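Long-range contacts in 2-methyl-3-hydroxypyridine-5-carboxylic acid oxygenase (Mesorhizobium loti, PDB 3ALJ), which catalyses the FAD-dependent oxygenation and ring opening of 2-methyl-3-hydroxypyridine-5-carboxylic acid, a step in bacterial breakdown of vitamin B6: residues Gly19-Thr25 with Leu109-Val114; Ala27-Gln32 with Arg116-Val122; Ile53-Asn58 with Leu297-Cys303. One frame throughout, in Å; residues are numbered along the deposited sequence.

Interaction 1 of 3, residues Gly19-Thr25 with Leu109-Val114. With FAD (flavin-adenine dinucleotide), chain B.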
loop_
_atom_site.group_PDB
_atom_site.type_symbol
_atom_site.label_atom_id
_atom_site.label_comp_id
_atom_site.label_asym_id
_atom_site.label_seq_id
_atom_site.Cartn_x
_atom_site.Cartn_y
_atom_site.Cartn_z
ATOM N N GLY A 19 -5.159 7.069 9.984
ATOM C CA GLY A 19 -4.458 5.911 10.651
ATOM C C GLY A 19 -4.190 4.765 9.750
ATOM O O GLY A 19 -4.265 3.629 10.168
ATOM N N GLY A 20 -3.914 5.069 8.498
ATOM C CA GLY A 20 -3.389 4.026 7.584
ATOM C C GLY A 20 -1.898 3.899 7.622
ATOM O O GLY A 20 -1.223 4.309 8.584
ATOM N N PHE A 21 -1.351 3.256 6.593
ATOM C CA PHE A 21 0.122 2.994 6.659
ATOM C C PHE A 21 0.925 4.279 6.629
ATOM O O PHE A 21 1.930 4.412 7.295
ATOM C CB PHE A 21 0.521 2.051 5.494
ATOM C CG PHE A 21 -0.290 0.825 5.413
ATOM C CD1 PHE A 21 -0.343 -0.053 6.451
ATOM C CD2 PHE A 21 -1.060 0.553 4.302
ATOM C CE1 PHE A 21 -1.160 -1.193 6.448
ATOM C CE2 PHE A 21 -1.869 -0.682 4.275
ATOM C CZ PHE A 21 -1.830 -1.544 5.314
ATOM N N ALA A 22 0.485 5.296 5.884
ATOM C CA ALA A 22 1.222 6.542 5.874
ATOM C C ALA A 22 1.203 7.307 7.194
ATOM O O ALA A 22 2.224 7.728 7.735
ATOM C CB ALA A 22 0.685 7.447 4.754
ATOM N N GLY A 23 -0.028 7.346 7.790
ATOM C CA GLY A 23 -0.127 8.096 9.047
ATOM C C GLY A 23 0.529 7.445 10.236
ATOM O O GLY A 23 1.178 8.130 11.043
ATOM N N LEU A 24 0.395 6.130 10.261
ATOM C CA LEU A 24 1.064 5.402 11.355
ATOM C C LEU A 24 2.591 5.456 11.196
ATOM O O LEU A 24 3.295 5.572 12.207
ATOM C CB LEU A 24 0.592 3.951 11.370
ATOM C CG LEU A 24 -0.856 3.728 11.854
ATOM C CD1 LEU A 24 -1.316 2.278 11.518
ATOM C CD2 LEU A 24 -0.919 3.943 13.350
ATOM N N THR A 25 3.098 5.360 9.955
ATOM C CA THR A 25 4.528 5.487 9.751
ATOM C C THR A 25 4.984 6.854 10.156
ATOM O O THR A 25 5.990 6.987 10.893
ATOM C CB THR A 25 4.831 5.250 8.245
ATOM O OG1 THR A 25 4.614 3.868 7.906
ATOM C CG2 THR A 25 6.347 5.583 7.966
ATOM N N LEU A 109 0.115 -6.211 8.751
ATOM C CA LEU A 109 0.962 -5.055 8.674
ATOM C C LEU A 109 0.426 -3.909 9.570
ATOM O O LEU A 109 1.141 -3.275 10.318
ATOM C CB LEU A 109 1.094 -4.601 7.217
ATOM C CG LEU A 109 1.824 -3.290 6.957
ATOM C CD1 LEU A 109 3.234 -3.371 7.572
ATOM C CD2 LEU A 109 1.830 -3.004 5.514
ATOM N N HIS A 110 -0.905 -3.697 9.407
ATOM C CA HIS A 110 -1.511 -2.578 10.099
ATOM C C HIS A 110 -1.433 -2.830 11.640
ATOM O O HIS A 110 -1.053 -1.875 12.356
ATOM C CB HIS A 110 -2.954 -2.415 9.547
ATOM C CG HIS A 110 -3.537 -1.114 9.899
ATOM N ND1 HIS A 110 -4.349 -0.946 10.982
ATOM C CD2 HIS A 110 -3.411 0.104 9.307
ATOM C CE1 HIS A 110 -4.732 0.314 11.030
ATOM N NE2 HIS A 110 -4.137 0.979 10.047
ATOM N N ASP A 111 -1.613 -4.064 12.117
ATOM C CA ASP A 111 -1.577 -4.307 13.552
ATOM C C ASP A 111 -0.154 -4.145 14.066
ATOM O O ASP A 111 0.057 -3.498 15.122
ATOM C CB ASP A 111 -2.146 -5.713 13.880
ATOM C CG ASP A 111 -3.667 -5.797 13.717
ATOM O OD1 ASP A 111 -4.395 -4.830 13.300
ATOM O OD2 ASP A 111 -3.999 -7.034 13.854
ATOM N N ALA A 112 0.893 -4.492 13.264
ATOM C CA ALA A 112 2.237 -4.252 13.716
ATOM C C ALA A 112 2.552 -2.792 13.872
ATOM O O ALA A 112 3.184 -2.415 14.877
ATOM C CB ALA A 112 3.230 -4.912 12.708
ATOM N N LEU A 113 2.060 -1.958 12.966
ATOM C CA LEU A 113 2.228 -0.547 13.128
ATOM C C LEU A 113 1.450 0.059 14.296
ATOM O O LEU A 113 2.037 0.919 14.981
ATOM C CB LEU A 113 1.869 0.160 11.785
ATOM C CG LEU A 113 2.832 -0.200 10.608
ATOM C CD1 LEU A 113 2.139 0.318 9.306
ATOM C CD2 LEU A 113 4.146 0.484 10.769
ATOM N N VAL A 114 0.174 -0.358 14.445
ATOM C CA VAL A 114 -0.562 0.186 15.628
ATOM C C VAL A 114 0.148 -0.233 16.864
ATOM O O VAL A 114 0.296 0.659 17.775
ATOM C CB VAL A 114 -1.963 -0.366 15.539
ATOM C CG1 VAL A 114 -2.702 -0.069 16.867
ATOM C CG2 VAL A 114 -2.757 0.253 14.388
HETATM P PA FAD B . -5.123 4.632 3.494
HETATM O O1A FAD B . -4.518 3.272 3.650
HETATM O O2A FAD B . -6.258 4.806 2.665
HETATM O O5B FAD B . -5.446 5.129 4.968
HETATM C C5B FAD B . -6.089 6.426 5.203
HETATM C C4B FAD B . -6.679 6.236 6.585
HETATM O O4B FAD B . -7.238 7.570 6.844
HETATM C C3B FAD B . -7.836 5.310 6.667
HETATM O O3B FAD B . -7.742 4.460 7.828
HETATM C C2B FAD B . -9.082 6.268 6.658
HETATM O O2B FAD B . -10.218 5.733 7.358
HETATM C C1B FAD B . -8.600 7.454 7.427
HETATM N N9A FAD B . -9.180 8.695 7.025
HETATM C C8A FAD B . -9.681 9.080 5.802
HETATM N N7A FAD B . -10.066 10.365 5.811
HETATM C C5A FAD B . -9.815 10.827 7.094
HETATM C C6A FAD B . -9.919 12.089 7.674
HETATM N N6A FAD B . -10.435 13.147 6.962
HETATM N N1A FAD B . -9.541 12.193 8.949
HETATM C C2A FAD B . -9.083 11.160 9.666
HETATM N N3A FAD B . -8.916 9.907 9.152
HETATM C C4A FAD B . -9.268 9.787 7.842
HETATM N N1 FAD B . 0.524 -0.998 -1.990
HETATM C C2 FAD B . 1.602 -1.713 -1.725
HETATM O O2 FAD B . 2.626 -1.235 -1.210
HETATM N N3 FAD B . 1.630 -3.071 -2.043
HETATM C C4 FAD B . 0.524 -3.715 -2.601
HETATM O O4 FAD B . 0.548 -4.995 -2.727
HETATM C C4X FAD B . -0.582 -2.933 -2.884
HETATM N N5 FAD B . -1.705 -3.518 -3.565
HETATM C C5X FAD B . -2.776 -2.713 -3.905
HETATM C C6 FAD B . -3.843 -3.225 -4.664
HETATM C C7 FAD B . -4.937 -2.448 -4.946
HETATM C C7M FAD B . -6.106 -3.056 -5.773
HETATM C C8 FAD B . -4.977 -1.127 -4.554
HETATM C C8M FAD B . -6.174 -0.207 -4.886
HETATM C C9 FAD B . -3.918 -0.598 -3.803
HETATM C C9A FAD B . -2.775 -1.382 -3.507
HETATM N N10 FAD B . -1.635 -0.843 -2.763
HETATM C C10 FAD B . -0.560 -1.610 -2.515
HETATM C "C1'" FAD B . -1.655 0.642 -2.358
HETATM C "C2'" FAD B . -2.043 0.752 -0.889
HETATM O "O2'" FAD B . -3.318 0.108 -0.686
HETATM C "C3'" FAD B . -2.248 2.235 -0.528
HETATM O "O3'" FAD B . -1.267 3.011 -1.315
HETATM C "C4'" FAD B . -1.982 2.561 0.883
HETATM O "O4'" FAD B . -2.968 1.839 1.674
HETATM C "C5'" FAD B . -2.182 4.013 1.170
HETATM O "O5'" FAD B . -1.937 4.242 2.554
HETATM P P FAD B . -2.408 5.631 3.142
HETATM O O1P FAD B . -2.092 5.565 4.575
HETATM O O2P FAD B . -1.907 6.787 2.334
HETATM O O3P FAD B . -4.009 5.646 2.913
#
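In the conformer of His110 described here, one of two modelled, CG stands anti to the backbone N (chi1 -165°), which carries the imidazole across to the turn at Gly19. Phe21 turns the other way, with CG beside its backbone N (chi1 -52°), which sets the ring with a face under Leu109 CD2 and an edge near FAD O4'. The histidine donates NE2-H to Gly19 O at 2.7 Å, nearly straight and lying close to both the ring plane and the carbonyl plane. That places a buried N-H on the last carbonyl before the helix N-cap, Gly20. One face of the imidazole is taken by Leu24, whose CD1 sits 3.4 Å from His110 NE2 in a CH-pi contact. The edge of the imidazole points to the face of Phe21 in an offset edge-to-face pair with centroids 5.7 Å apart. Leu109 CD2 lies toward the rim of the phenyl, at 3.6 Å from Phe21 CE1, while Leu113 CD1 meets the ring at its edge. Leu24 CD1 also packs on Leu113 CB and Val114 CG2, knitting together two helical segments, 21-25 and 109-114, whose axes run 22° apart. Across the turn, Ala22 N gives a 2.9 Å bond to FAD O1P, and Gly20 lies so close to FAD O5B that a CB would clash. Glu41 accepts from Gly19 N and also binds FAD. With Gly18, Gly20 and Gly23 in sequence, this is consistent with the GxGxxG strand-turn-helix of a Rossmann-type dinucleotide-binding fold, the helix N-terminus facing the FAD pyrophosphate.

Interaction 2 of 3, residues Ala27-Gln32 with Arg116-Val122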
loop_
_atom_site.group_PDB
_atom_site.type_symbol
_atom_site.label_atom_id
_atom_site.label_comp_id
_atom_site.label_asym_id
_atom_site.label_seq_id
_atom_site.Cartn_x
_atom_site.Cartn_y
_atom_site.Cartn_z
ATOM N N ALA A 27 3.583 8.937 12.261
ATOM C CA ALA A 27 3.500 9.073 13.712
ATOM C C ALA A 27 4.614 8.391 14.488
ATOM O O ALA A 27 5.169 8.969 15.402
ATOM C CB ALA A 27 2.130 8.653 14.210
ATOM N N ILE A 28 4.961 7.183 14.093
ATOM C CA ILE A 28 6.015 6.442 14.782
ATOM C C ILE A 28 7.333 7.140 14.569
ATOM O O ILE A 28 8.082 7.323 15.520
ATOM C CB ILE A 28 6.050 5.029 14.251
ATOM C CG1 ILE A 28 4.877 4.216 14.732
ATOM C CG2 ILE A 28 7.376 4.353 14.695
ATOM C CD1 ILE A 28 4.645 2.898 13.895
ATOM N N ALA A 29 7.598 7.515 13.313
ATOM C CA ALA A 29 8.905 8.125 12.983
ATOM C C ALA A 29 9.075 9.443 13.709
ATOM O O ALA A 29 10.158 9.729 14.350
ATOM C CB ALA A 29 9.143 8.346 11.495
ATOM N N LEU A 30 8.004 10.226 13.806
ATOM C CA LEU A 30 8.079 11.543 14.470
ATOM C C LEU A 30 8.205 11.277 15.933
ATOM O O LEU A 30 9.045 11.946 16.605
ATOM C CB LEU A 30 6.812 12.393 14.105
ATOM C CG LEU A 30 6.796 12.815 12.679
ATOM C CD1 LEU A 30 5.308 13.309 12.383
ATOM C CD2 LEU A 30 7.804 13.898 12.356
ATOM N N LYS A 31 7.435 10.336 16.512
ATOM C CA LYS A 31 7.513 10.078 17.990
ATOM C C LYS A 31 8.945 9.587 18.359
ATOM O O LYS A 31 9.478 9.995 19.413
ATOM C CB LYS A 31 6.423 9.066 18.419
ATOM C CG LYS A 31 6.263 8.836 19.945
ATOM C CD LYS A 31 5.616 10.126 20.585
ATOM C CE LYS A 31 5.535 9.663 22.053
ATOM N NZ LYS A 31 5.011 10.802 22.868
ATOM N N GLN A 32 9.572 8.810 17.483
ATOM C CA GLN A 32 10.953 8.321 17.824
ATOM C C GLN A 32 11.908 9.466 17.808
ATOM O O GLN A 32 12.895 9.399 18.574
ATOM C CB GLN A 32 11.395 7.283 16.749
ATOM C CG GLN A 32 10.730 5.951 16.889
ATOM C CD GLN A 32 11.198 4.906 15.866
ATOM O OE1 GLN A 32 11.100 3.702 16.151
ATOM N NE2 GLN A 32 11.733 5.356 14.712
ATOM N N ARG A 116 3.278 -0.774 17.510
ATOM C CA ARG A 116 4.467 0.006 17.722
ATOM C C ARG A 116 4.137 1.429 18.096
ATOM O O ARG A 116 4.758 1.994 18.991
ATOM C CB ARG A 116 5.384 -0.094 16.430
ATOM C CG ARG A 116 6.547 0.754 16.461
ATOM C CD ARG A 116 7.532 0.354 17.663
ATOM N NE ARG A 116 8.738 1.108 17.517
ATOM C CZ ARG A 116 9.578 1.303 18.565
ATOM N NH1 ARG A 116 9.294 0.762 19.775
ATOM N NH2 ARG A 116 10.633 2.031 18.432
ATOM N N ALA A 117 3.134 2.051 17.443
ATOM C CA ALA A 117 2.739 3.389 17.845
ATOM C C ALA A 117 2.236 3.390 19.306
ATOM O O ALA A 117 2.587 4.355 20.025
ATOM C CB ALA A 117 1.604 3.851 16.903
ATOM N N ARG A 118 1.508 2.363 19.725
ATOM C CA ARG A 118 0.991 2.315 21.118
ATOM C C ARG A 118 2.201 2.133 22.027
ATOM O O ARG A 118 2.239 2.846 23.116
ATOM C CB ARG A 118 0.006 1.215 21.263
ATOM C CG ARG A 118 -1.266 1.534 20.622
ATOM C CD ARG A 118 -2.224 0.372 20.940
ATOM N NE ARG A 118 -3.597 0.613 20.483
ATOM C CZ ARG A 118 -4.446 -0.347 20.061
ATOM N NH1 ARG A 118 -5.682 0.007 19.713
ATOM N NH2 ARG A 118 -4.145 -1.644 20.058
ATOM N N ALA A 119 3.147 1.233 21.697
ATOM C CA ALA A 119 4.319 1.036 22.566
ATOM C C ALA A 119 5.064 2.342 22.771
ATOM O O ALA A 119 5.667 2.560 23.861
ATOM C CB ALA A 119 5.237 -0.018 22.031
ATOM N N LEU A 120 5.152 3.267 21.791
ATOM C CA LEU A 120 5.857 4.483 21.888
ATOM C C LEU A 120 5.028 5.639 22.554
ATOM O O LEU A 120 5.595 6.698 22.800
ATOM C CB LEU A 120 6.293 4.943 20.493
ATOM C CG LEU A 120 7.420 4.097 19.897
ATOM C CD1 LEU A 120 7.491 4.489 18.449
ATOM C CD2 LEU A 120 8.717 4.468 20.624
ATOM N N GLY A 121 3.758 5.346 22.847
ATOM C CA GLY A 121 2.945 6.396 23.432
ATOM C C GLY A 121 2.428 7.416 22.442
ATOM O O GLY A 121 2.105 8.568 22.813
ATOM N N VAL A 122 2.281 7.094 21.149
ATOM C CA VAL A 122 1.535 8.019 20.297
ATOM C C VAL A 122 0.048 8.031 20.759
ATOM O O VAL A 122 -0.581 6.990 21.053
ATOM C CB VAL A 122 1.550 7.466 18.889
ATOM C CG1 VAL A 122 0.699 8.211 17.914
ATOM C CG2 VAL A 122 2.975 7.476 18.355
#
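Ala27 opens the contact by setting CB against Val122 CG1 at 4.0 Å, where the chain is about to enter strand 123-125. One residue on, Ile28 rides over the last turns of the other helix: CG1 lies on Ala117, CD1 reaches Arg116 CG at 3.8 Å, and the CG2 branch meets Leu120 CD1 at the same separation. Both helices pack beside one another in the Rossmann-type fold. Helix 21-32 is the connection of a beta-alpha-beta crossover from strand 13-17 to strand 36-40, and strand 123-125 is added in parallel at the edge of that sheet. Helix 106-119 ends in a Schellman motif, with Gly121 at positive phi, and Lys31 lies along this turn. Bent at chi2 (71°), the lysine passes Val122 in the opposite sense, CB 3.8 Å from Val122 CG2, and its CE comes to 3.1 Å from Leu120 O. Gln32 then closes the segment with the one hydrogen bond across it: Arg116 NH2 donates to a lone pair of Gln32 OE1 at 2.9 Å, within the carbonyl plane and at the guanidinium edge, with the two flat groups 69° apart. Leu120 CG lies over the centre of a guanidinium face, and Leu120 CD1 touches Gln32 CG. Gln32 NE2 and Arg116 NE are bound to the carbonyls of Gly65 and Leu66, which ties both groups to the C-terminal end of helix 57-65 and the residue after it.

Interaction 3 of 3, residues Ile53-Asn58 with Leu297-Cys303. With FAD (flavin-adenine dinucleotide), chain B; BME (beta-mercaptoethanol), chain D.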
loop_
_atom_site.group_PDB
_atom_site.type_symbol
_atom_site.label_atom_id
_atom_site.label_comp_id
_atom_site.label_asym_id
_atom_site.label_seq_id
_atom_site.Cartn_x
_atom_site.Cartn_y
_atom_site.Cartn_z
ATOM N N ILE A 53 -1.158 -7.671 1.067
ATOM C CA ILE A 53 -0.334 -6.619 0.560
ATOM C C ILE A 53 1.059 -7.169 0.385
ATOM O O ILE A 53 1.500 -8.013 1.140
ATOM C CB ILE A 53 -0.362 -5.371 1.496
ATOM C CG1 ILE A 53 0.288 -4.137 0.795
ATOM C CG2 ILE A 53 0.282 -5.621 2.886
ATOM C CD1 ILE A 53 0.023 -2.877 1.673
ATOM N N TYR A 54 1.708 -6.699 -0.684
ATOM C CA TYR A 54 3.163 -6.920 -0.884
ATOM C C TYR A 54 4.001 -5.756 -0.385
ATOM O O TYR A 54 3.654 -4.570 -0.683
ATOM C CB TYR A 54 3.483 -7.063 -2.379
ATOM C CG TYR A 54 3.044 -8.354 -3.030
ATOM C CD1 TYR A 54 1.734 -8.858 -2.973
ATOM C CD2 TYR A 54 3.968 -9.069 -3.776
ATOM C CE1 TYR A 54 1.390 -10.037 -3.565
ATOM C CE2 TYR A 54 3.637 -10.239 -4.472
ATOM C CZ TYR A 54 2.337 -10.743 -4.331
ATOM O OH TYR A 54 1.978 -11.906 -4.943
ATOM N N LEU A 55 5.112 -5.994 0.303
ATOM C CA LEU A 55 6.125 -4.988 0.571
ATOM C C LEU A 55 7.413 -5.456 -0.038
ATOM O O LEU A 55 7.586 -6.652 -0.270
ATOM C CB LEU A 55 6.343 -4.726 2.086
ATOM C CG LEU A 55 5.081 -4.123 2.832
ATOM C CD1 LEU A 55 5.571 -3.849 4.237
ATOM C CD2 LEU A 55 4.634 -2.816 2.105
ATOM N N TRP A 56 8.292 -4.509 -0.287
ATOM C CA TRP A 56 9.619 -4.800 -0.849
ATOM C C TRP A 56 10.660 -4.220 0.070
ATOM O O TRP A 56 10.362 -3.570 1.073
ATOM C CB TRP A 56 9.763 -4.194 -2.228
ATOM C CG TRP A 56 8.626 -4.579 -3.185
ATOM C CD1 TRP A 56 7.332 -4.088 -3.158
ATOM C CD2 TRP A 56 8.656 -5.529 -4.260
ATOM N NE1 TRP A 56 6.545 -4.688 -4.141
ATOM C CE2 TRP A 56 7.352 -5.580 -4.832
ATOM C CE3 TRP A 56 9.693 -6.305 -4.824
ATOM C CZ2 TRP A 56 7.056 -6.390 -5.937
ATOM C CZ3 TRP A 56 9.394 -7.124 -5.900
ATOM C CH2 TRP A 56 8.130 -7.162 -6.478
ATOM N N HIS A 57 11.936 -4.388 -0.277
ATOM C CA HIS A 57 13.006 -3.856 0.463
ATOM C C HIS A 57 12.808 -2.429 0.954
ATOM O O HIS A 57 13.081 -2.169 2.117
ATOM C CB HIS A 57 14.273 -3.893 -0.503
ATOM C CG HIS A 57 15.433 -3.019 -0.105
ATOM N ND1 HIS A 57 15.643 -1.809 -0.736
ATOM C CD2 HIS A 57 16.392 -3.144 0.842
ATOM C CE1 HIS A 57 16.726 -1.230 -0.203
ATOM N NE2 HIS A 57 17.206 -2.018 0.766
ATOM N N ASN A 58 12.343 -1.531 0.085
ATOM C CA ASN A 58 12.179 -0.141 0.562
ATOM C C ASN A 58 11.172 -0.036 1.776
ATOM O O ASN A 58 11.485 0.627 2.764
ATOM C CB ASN A 58 11.690 0.755 -0.601
ATOM C CG ASN A 58 10.309 0.352 -1.201
ATOM O OD1 ASN A 58 9.989 -0.851 -1.366
ATOM N ND2 ASN A 58 9.543 1.376 -1.611
ATOM N N LEU A 297 2.989 -2.356 -9.730
ATOM C CA LEU A 297 4.292 -2.582 -9.111
ATOM C C LEU A 297 4.273 -2.761 -7.639
ATOM O O LEU A 297 5.349 -2.900 -7.006
ATOM C CB LEU A 297 5.300 -1.466 -9.519
ATOM C CG LEU A 297 5.600 -1.352 -11.000
ATOM C CD1 LEU A 297 6.533 -0.036 -11.127
ATOM C CD2 LEU A 297 6.253 -2.686 -11.474
ATOM N N ALA A 298 3.044 -2.799 -7.052
ATOM C CA ALA A 298 2.872 -3.042 -5.601
ATOM C C ALA A 298 3.787 -2.127 -4.792
ATOM O O ALA A 298 4.533 -2.527 -3.913
ATOM C CB ALA A 298 3.133 -4.567 -5.264
ATOM N N GLN A 299 3.633 -0.821 -5.079
ATOM C CA GLN A 299 4.362 0.254 -4.440
ATOM C C GLN A 299 3.559 1.367 -3.806
ATOM O O GLN A 299 4.093 2.409 -3.356
ATOM C CB GLN A 299 5.403 0.869 -5.430
ATOM C CG GLN A 299 6.665 -0.071 -5.542
ATOM C CD GLN A 299 7.498 -0.069 -4.260
ATOM O OE1 GLN A 299 7.411 0.835 -3.435
ATOM N NE2 GLN A 299 8.288 -1.117 -4.046
ATOM N N GLY A 300 2.221 1.290 -3.863
ATOM C CA GLY A 300 1.487 2.404 -3.304
ATOM C C GLY A 300 1.810 2.646 -1.812
ATOM O O GLY A 300 2.026 3.812 -1.382
ATOM N N ALA A 301 1.656 1.589 -1.013
ATOM C CA ALA A 301 2.013 1.683 0.377
ATOM C C ALA A 301 3.524 1.789 0.578
ATOM O O ALA A 301 3.961 2.516 1.485
ATOM C CB ALA A 301 1.499 0.483 1.224
ATOM N N GLY A 302 4.341 1.196 -0.305
ATOM C CA GLY A 302 5.822 1.346 -0.136
ATOM C C GLY A 302 6.201 2.806 -0.293
ATOM O O GLY A 302 6.988 3.296 0.535
ATOM N N CYS A 303 5.674 3.453 -1.341
ATOM C CA CYS A 303 5.968 4.895 -1.500
ATOM C C CYS A 303 5.321 5.712 -0.379
ATOM O O CYS A 303 5.980 6.621 0.163
ATOM C CB CYS A 303 5.422 5.384 -2.843
ATOM S SG CYS A 303 6.434 4.777 -4.235
HETATM P PA FAD B . -5.123 4.632 3.494
HETATM O O1A FAD B . -4.518 3.272 3.650
HETATM O O2A FAD B . -6.258 4.806 2.665
HETATM O O5B FAD B . -5.446 5.129 4.968
HETATM C C5B FAD B . -6.089 6.426 5.203
HETATM C C4B FAD B . -6.679 6.236 6.585
HETATM O O4B FAD B . -7.238 7.570 6.844
HETATM C C3B FAD B . -7.836 5.310 6.667
HETATM O O3B FAD B . -7.742 4.460 7.828
HETATM C C2B FAD B . -9.082 6.268 6.658
HETATM O O2B FAD B . -10.218 5.733 7.358
HETATM C C1B FAD B . -8.600 7.454 7.427
HETATM N N9A FAD B . -9.180 8.695 7.025
HETATM C C8A FAD B . -9.681 9.080 5.802
HETATM N N7A FAD B . -10.066 10.365 5.811
HETATM C C5A FAD B . -9.815 10.827 7.094
HETATM C C6A FAD B . -9.919 12.089 7.674
HETATM N N6A FAD B . -10.435 13.147 6.962
HETATM N N1A FAD B . -9.541 12.193 8.949
HETATM C C2A FAD B . -9.083 11.160 9.666
HETATM N N3A FAD B . -8.916 9.907 9.152
HETATM C C4A FAD B . -9.268 9.787 7.842
HETATM N N1 FAD B . 0.524 -0.998 -1.990
HETATM C C2 FAD B . 1.602 -1.713 -1.725
HETATM O O2 FAD B . 2.626 -1.235 -1.210
HETATM N N3 FAD B . 1.630 -3.071 -2.043
HETATM C C4 FAD B . 0.524 -3.715 -2.601
HETATM O O4 FAD B . 0.548 -4.995 -2.727
HETATM C C4X FAD B . -0.582 -2.933 -2.884
HETATM N N5 FAD B . -1.705 -3.518 -3.565
HETATM C C5X FAD B . -2.776 -2.713 -3.905
HETATM C C6 FAD B . -3.843 -3.225 -4.664
HETATM C C7 FAD B . -4.937 -2.448 -4.946
HETATM C C7M FAD B . -6.106 -3.056 -5.773
HETATM C C8 FAD B . -4.977 -1.127 -4.554
HETATM C C8M FAD B . -6.174 -0.207 -4.886
HETATM C C9 FAD B . -3.918 -0.598 -3.803
HETATM C C9A FAD B . -2.775 -1.382 -3.507
HETATM N N10 FAD B . -1.635 -0.843 -2.763
HETATM C C10 FAD B . -0.560 -1.610 -2.515
HETATM C "C1'" FAD B . -1.655 0.642 -2.358
HETATM C "C2'" FAD B . -2.043 0.752 -0.889
HETATM O "O2'" FAD B . -3.318 0.108 -0.686
HETATM C "C3'" FAD B . -2.248 2.235 -0.528
HETATM O "O3'" FAD B . -1.267 3.011 -1.315
HETATM C "C4'" FAD B . -1.982 2.561 0.883
HETATM O "O4'" FAD B . -2.968 1.839 1.674
HETATM C "C5'" FAD B . -2.182 4.013 1.170
HETATM O "O5'" FAD B . -1.937 4.242 2.554
HETATM P P FAD B . -2.408 5.631 3.142
HETATM O O1P FAD B . -2.092 5.565 4.575
HETATM O O2P FAD B . -1.907 6.787 2.334
HETATM O O3P FAD B . -4.009 5.646 2.913
HETATM C C1 BME D . 10.526 4.552 -3.150
HETATM C C2 BME D . 8.993 4.213 -3.043
HETATM O O1 BME D . 11.229 3.659 -2.277
HETATM S S2 BME D . 8.152 5.597 -3.989
#
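Asn58 ND2 donates twice, to Gln299 OE1 at 2.9 Å and to beta-mercaptoethanol O1, also at 2.9 Å. The amide of Gln299 answers with NE2 bound to Asn58 OD1 at 3.2 Å, coming in tilted from the plane of the Asn58 carbonyl, and the two buried amides satisfy each other reciprocally with their planes turned 43° apart. This pair joins the start of helix 57-65 to the N-cap of helix 300-314, beside the flavin in a fold of the kind found in FAD-dependent aromatic hydroxylases. Asn58 reaches its partner because CG lies between the backbone N and carbonyl carbon (chi1 61°). With an alanine here, the Gln299 amide would probably lose its mate and be freer to turn at the N-cap. Next door, Trp56 NE1 makes a weak, bent bond to Ala298 O, and its indole edge meets Ala298 CB. The same two segments grip the flavin pyrimidine from different sides. Tyr54 N donates to FAD O4 at 2.9 Å while FAD N3 donates back to Tyr54 O, so the backbone of Tyr54 both donates to and accepts from the flavin. Ala301 N points straight at FAD N1, 3.0 Å away, and Gly302 N makes a weaker bond to FAD O2; with the helix N-terminus behind them, they would probably stabilise negative charge on the reduced flavin. Ile53 lays CG1 over the pyrimidine face, above N3 and C4, and presses CD1 on Ala301 CB. The beta-mercaptoethanol, probably from the crystallisation liquor, is anchored at its other end by a disulfide, Cys303 SG to its S2 at 1.9 Å.

In the fold
Interactions 1 and 2 are successive parts of one interface between helix 21-32 and helix 106-119, touching where Leu113 O meets Ile28 CD1. Interaction 1 is wholly buried at the cofactor end, with rings and leucines around a single short hydrogen bond to a backbone carbonyl; interaction 2, nearer the surface, keeps aliphatic packing but has no rings, and adds long polar chains, an arginine-glutamine bond and a helix end. Interaction 3 joins strand 52-56 and the start of helix 57-65 to the start of helix 300-314, and lies deepest, its chemistry dominated by amides and flavin bonds. It meets interaction 1 through Phe21 on Ile53 and Ala301, and both bind FAD, at the pyrophosphate and the pyrimidine respectively.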